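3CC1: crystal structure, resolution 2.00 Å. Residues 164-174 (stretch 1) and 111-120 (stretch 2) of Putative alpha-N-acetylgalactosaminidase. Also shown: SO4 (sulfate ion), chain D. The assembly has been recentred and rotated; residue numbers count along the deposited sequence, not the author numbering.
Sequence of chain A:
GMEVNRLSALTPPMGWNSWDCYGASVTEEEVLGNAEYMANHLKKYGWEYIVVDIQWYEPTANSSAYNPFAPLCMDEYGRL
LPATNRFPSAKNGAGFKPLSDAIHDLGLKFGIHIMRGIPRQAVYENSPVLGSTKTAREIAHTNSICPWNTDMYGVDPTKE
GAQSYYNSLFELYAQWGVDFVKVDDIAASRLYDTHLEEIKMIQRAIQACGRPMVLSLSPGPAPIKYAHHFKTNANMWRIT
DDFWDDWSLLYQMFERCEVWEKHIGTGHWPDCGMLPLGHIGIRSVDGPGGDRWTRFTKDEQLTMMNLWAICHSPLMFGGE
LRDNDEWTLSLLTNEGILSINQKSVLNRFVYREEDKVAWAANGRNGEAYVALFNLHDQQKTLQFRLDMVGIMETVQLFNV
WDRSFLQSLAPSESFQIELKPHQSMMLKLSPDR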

# COMPACT_ATOMS: atom_id res chain seq x y z
N SER A 164 19.40 -32.87 -23.80
CA SER A 164 20.77 -33.15 -24.25
C SER A 164 21.60 -31.88 -24.28
O SER A 164 22.77 -31.86 -23.88
CB SER A 164 20.80 -33.80 -25.63
OG SER A 164 20.28 -35.11 -25.58
N TYR A 165 20.99 -30.81 -24.76
CA TYR A 165 21.65 -29.50 -24.76
C TYR A 165 22.08 -29.08 -23.37
O TYR A 165 23.24 -28.74 -23.14
CB TYR A 165 20.78 -28.42 -25.39
CG TYR A 165 21.52 -27.13 -25.43
CD1 TYR A 165 22.65 -26.99 -26.23
CD2 TYR A 165 21.21 -26.10 -24.57
CE1 TYR A 165 23.41 -25.82 -26.21
CE2 TYR A 165 21.94 -24.92 -24.57
CZ TYR A 165 23.05 -24.77 -25.36
OH TYR A 165 23.78 -23.57 -25.35
N TYR A 166 21.15 -29.13 -22.42
CA TYR A 166 21.47 -28.74 -21.05
C TYR A 166 22.50 -29.68 -20.44
O TYR A 166 23.40 -29.27 -19.74
CB TYR A 166 20.18 -28.57 -20.20
CG TYR A 166 19.55 -27.19 -20.37
CD1 TYR A 166 20.28 -26.05 -20.10
CD2 TYR A 166 18.24 -27.02 -20.80
CE1 TYR A 166 19.73 -24.80 -20.22
CE2 TYR A 166 17.68 -25.75 -20.93
CZ TYR A 166 18.41 -24.65 -20.64
OH TYR A 166 17.85 -23.39 -20.75
N ASN A 167 22.38 -30.97 -20.74
CA ASN A 167 23.36 -31.95 -20.27
C ASN A 167 24.75 -31.56 -20.72
O ASN A 167 25.70 -31.59 -19.93
CB ASN A 167 23.05 -33.35 -20.83
CG ASN A 167 21.88 -34.01 -20.13
OD1 ASN A 167 21.37 -33.50 -19.12
ND2 ASN A 167 21.43 -35.13 -20.68
N SER A 168 24.84 -31.16 -21.99
CA SER A 168 26.11 -30.78 -22.62
C SER A 168 26.72 -29.54 -21.97
O SER A 168 27.93 -29.42 -21.92
CB SER A 168 25.96 -30.57 -24.14
OG SER A 168 25.46 -29.27 -24.50
N LEU A 169 25.90 -28.62 -21.46
CA LEU A 169 26.46 -27.39 -20.83
C LEU A 169 27.11 -27.76 -19.51
O LEU A 169 28.22 -27.34 -19.18
CB LEU A 169 25.37 -26.34 -20.59
CG LEU A 169 24.66 -25.72 -21.80
CD1 LEU A 169 23.83 -24.56 -21.28
CD2 LEU A 169 25.67 -25.26 -22.86
N PHE A 170 26.40 -28.55 -18.72
CA PHE A 170 26.88 -28.93 -17.39
C PHE A 170 28.06 -29.91 -17.45
O PHE A 170 28.94 -29.87 -16.60
CB PHE A 170 25.74 -29.37 -16.48
CG PHE A 170 24.91 -28.19 -16.02
CD1 PHE A 170 25.34 -27.43 -14.94
CD2 PHE A 170 23.82 -27.76 -16.76
CE1 PHE A 170 24.63 -26.30 -14.55
CE2 PHE A 170 23.10 -26.61 -16.39
CZ PHE A 170 23.51 -25.88 -15.28
N GLU A 171 28.14 -30.70 -18.51
CA GLU A 171 29.37 -31.46 -18.79
C GLU A 171 30.54 -30.53 -19.04
O GLU A 171 31.64 -30.74 -18.52
CB GLU A 171 29.19 -32.38 -19.99
CG GLU A 171 28.35 -33.61 -19.68
CD GLU A 171 27.88 -34.34 -20.96
OE1 GLU A 171 28.43 -34.06 -22.08
OE2 GLU A 171 26.94 -35.20 -20.84
N LEU A 172 30.32 -29.50 -19.84
CA LEU A 172 31.36 -28.51 -20.10
C LEU A 172 31.83 -27.82 -18.81
O LEU A 172 33.03 -27.68 -18.54
CB LEU A 172 30.88 -27.48 -21.13
CG LEU A 172 31.89 -26.48 -21.65
CD1 LEU A 172 33.16 -27.18 -22.24
CD2 LEU A 172 31.18 -25.58 -22.68
N TYR A 173 30.87 -27.40 -18.00
CA TYR A 173 31.18 -26.70 -16.77
C TYR A 173 31.91 -27.64 -15.80
O TYR A 173 32.82 -27.22 -15.09
CB TYR A 173 29.91 -26.08 -16.13
CG TYR A 173 29.15 -25.16 -17.06
CD1 TYR A 173 29.80 -24.48 -18.07
CD2 TYR A 173 27.78 -24.98 -16.93
CE1 TYR A 173 29.11 -23.66 -18.95
CE2 TYR A 173 27.06 -24.17 -17.82
CZ TYR A 173 27.73 -23.50 -18.82
OH TYR A 173 27.08 -22.65 -19.69
N ALA A 174 31.52 -28.92 -15.78
CA ALA A 174 32.21 -29.91 -14.95
C ALA A 174 33.66 -30.07 -15.42
O ALA A 174 34.59 -30.16 -14.60
CB ALA A 174 31.49 -31.25 -14.94
S SO4 D . 16.79 -35.84 -25.10
O1 SO4 D . 16.75 -36.36 -23.74
O2 SO4 D . 15.50 -35.39 -25.61
O3 SO4 D . 17.23 -36.89 -26.00
O4 SO4 D . 17.76 -34.75 -25.23
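Stretch 2, residues 111-120: GIHIMRGIPR

Stretch 2 enters as a β-strand, residues 111-115, and runs nearly antiparallel to the helix of stretch 1. The angle between their directions is 155°, and the axes come within 11.5 Å. Ile112 therefore lies near Tyr173, while Gly117 and Ile118 lie near Tyr166 and Tyr165. After the strand the chain turns through Arg116 and Gly117. It is extended again at Ile118 and Pro119, and Pro119 is the N-cap of a following helix.

Side chains alternate along the strand. Ile112 and Ile114 point toward the helix; His113 between them is out of reach. Both isoleucines have chi1 p and chi2 t, bringing each CD1 to the helix aromatics. Ile112 CD1 lies over one face of the Tyr173 ring, 3.8 Å from Tyr173 CD1, in a CH-pi contact. Tyr173, with chi1 m, also reaches Ile114: its OH is 3.6 Å from Ile114 CG2. Ile114 CD1 is 4.2 Å from Phe170 CZ and 4.1 Å from Tyr173 CE2. Ile114 thus packs against Phe170 and Tyr173.

Tyr166 has chi1 m. Its CB points sideways, but the ring carries its hydroxyl to the turn. There Gly117 N gives a weak hydrogen bond to Tyr166 OH, at 2.9 Å with an angle of 129°. Gly117 has phi/psi of 105/-151, where a CB would jam against the preceding carbonyl O. Arg116 directs its CB away from the helix, and its guanidinium is bonded elsewhere in the structure.

Tyr165 takes chi1 t, and its ring extends along Gly117 to Pro119. Ile118, with chi1 t and chi2 t, covers one ring face. Ile118 CG1 is 3.6 Å from Tyr165 CZ, and Ile118 CD1 makes a CH-pi contact 3.9 Å from the centroid of the Tyr165 ring. Gly117 O approaches the ring edge, 3.5 Å from Tyr165 CE2. Tyr165 OH lies 3.2 Å from Pro119 CD.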

# COMPACT_ATOMS: atom_id res chain seq x y z
N GLY A 111 32.70 -20.09 -9.42
CA GLY A 111 31.34 -20.02 -9.87
C GLY A 111 31.15 -19.13 -11.09
O GLY A 111 31.95 -18.23 -11.36
N ILE A 112 30.08 -19.41 -11.83
CA ILE A 112 29.66 -18.59 -12.98
C ILE A 112 28.18 -18.35 -12.95
O ILE A 112 27.43 -19.10 -12.33
CB ILE A 112 30.07 -19.23 -14.37
CG1 ILE A 112 29.33 -20.55 -14.60
CG2 ILE A 112 31.62 -19.44 -14.45
CD1 ILE A 112 29.70 -21.30 -15.91
N HIS A 113 27.77 -17.27 -13.63
CA HIS A 113 26.36 -17.06 -13.98
C HIS A 113 26.17 -17.35 -15.43
O HIS A 113 26.99 -16.98 -16.25
CB HIS A 113 25.88 -15.61 -13.75
CG HIS A 113 25.67 -15.24 -12.31
ND1 HIS A 113 24.67 -14.36 -11.92
CD2 HIS A 113 26.36 -15.57 -11.19
CE1 HIS A 113 24.73 -14.23 -10.60
NE2 HIS A 113 25.75 -14.94 -10.13
N ILE A 114 25.09 -18.04 -15.74
CA ILE A 114 24.69 -18.26 -17.09
C ILE A 114 23.27 -17.69 -17.29
O ILE A 114 22.53 -17.52 -16.33
CB ILE A 114 24.76 -19.77 -17.44
CG1 ILE A 114 23.66 -20.55 -16.72
CG2 ILE A 114 26.17 -20.32 -17.10
CD1 ILE A 114 23.61 -22.03 -17.07
N MSE A 115 22.92 -17.41 -18.55
CA MSE A 115 21.58 -17.07 -18.97
C MSE A 115 20.83 -18.33 -19.39
O MSE A 115 21.39 -19.26 -20.00
CB MSE A 115 21.63 -16.12 -20.17
CG MSE A 115 22.36 -14.83 -19.89
SE MSE A 115 21.34 -13.61 -18.77
CE MSE A 115 19.71 -13.47 -19.85
N ARG A 116 19.59 -18.39 -18.97
CA ARG A 116 18.70 -19.44 -19.41
C ARG A 116 18.68 -19.51 -20.93
O ARG A 116 18.61 -18.48 -21.60
CB ARG A 116 17.29 -19.10 -18.95
CG ARG A 116 16.22 -20.07 -19.41
CD ARG A 116 14.81 -19.53 -19.10
NE ARG A 116 14.49 -18.31 -19.82
CZ ARG A 116 13.82 -18.26 -20.97
NH1 ARG A 116 13.41 -19.36 -21.55
NH2 ARG A 116 13.58 -17.11 -21.55
N GLY A 117 18.65 -20.74 -21.43
CA GLY A 117 18.40 -21.01 -22.85
C GLY A 117 19.61 -21.42 -23.67
O GLY A 117 20.59 -22.01 -23.18
N ILE A 118 19.52 -21.08 -24.94
CA ILE A 118 20.51 -21.46 -25.92
C ILE A 118 20.81 -20.21 -26.76
O ILE A 118 19.93 -19.44 -27.03
CB ILE A 118 19.95 -22.60 -26.83
CG1 ILE A 118 21.02 -23.11 -27.80
CG2 ILE A 118 18.68 -22.14 -27.60
CD1 ILE A 118 20.64 -24.41 -28.52
N PRO A 119 22.07 -20.00 -27.15
CA PRO A 119 22.33 -18.71 -27.76
C PRO A 119 21.59 -18.52 -29.06
O PRO A 119 21.44 -19.44 -29.83
CB PRO A 119 23.84 -18.76 -28.01
CG PRO A 119 24.36 -19.68 -26.94
CD PRO A 119 23.32 -20.75 -26.86
N ARG A 120 21.16 -17.31 -29.32
CA ARG A 120 20.52 -17.04 -30.58
C ARG A 120 21.48 -17.35 -31.74
O ARG A 120 21.08 -17.70 -32.83
CB ARG A 120 20.10 -15.57 -30.63
CG ARG A 120 19.04 -15.21 -29.60
CD ARG A 120 18.43 -13.88 -30.00
NE ARG A 120 17.57 -13.39 -28.95
CZ ARG A 120 16.86 -12.27 -29.04
NH1 ARG A 120 16.87 -11.58 -30.16
NH2 ARG A 120 16.16 -11.84 -28.02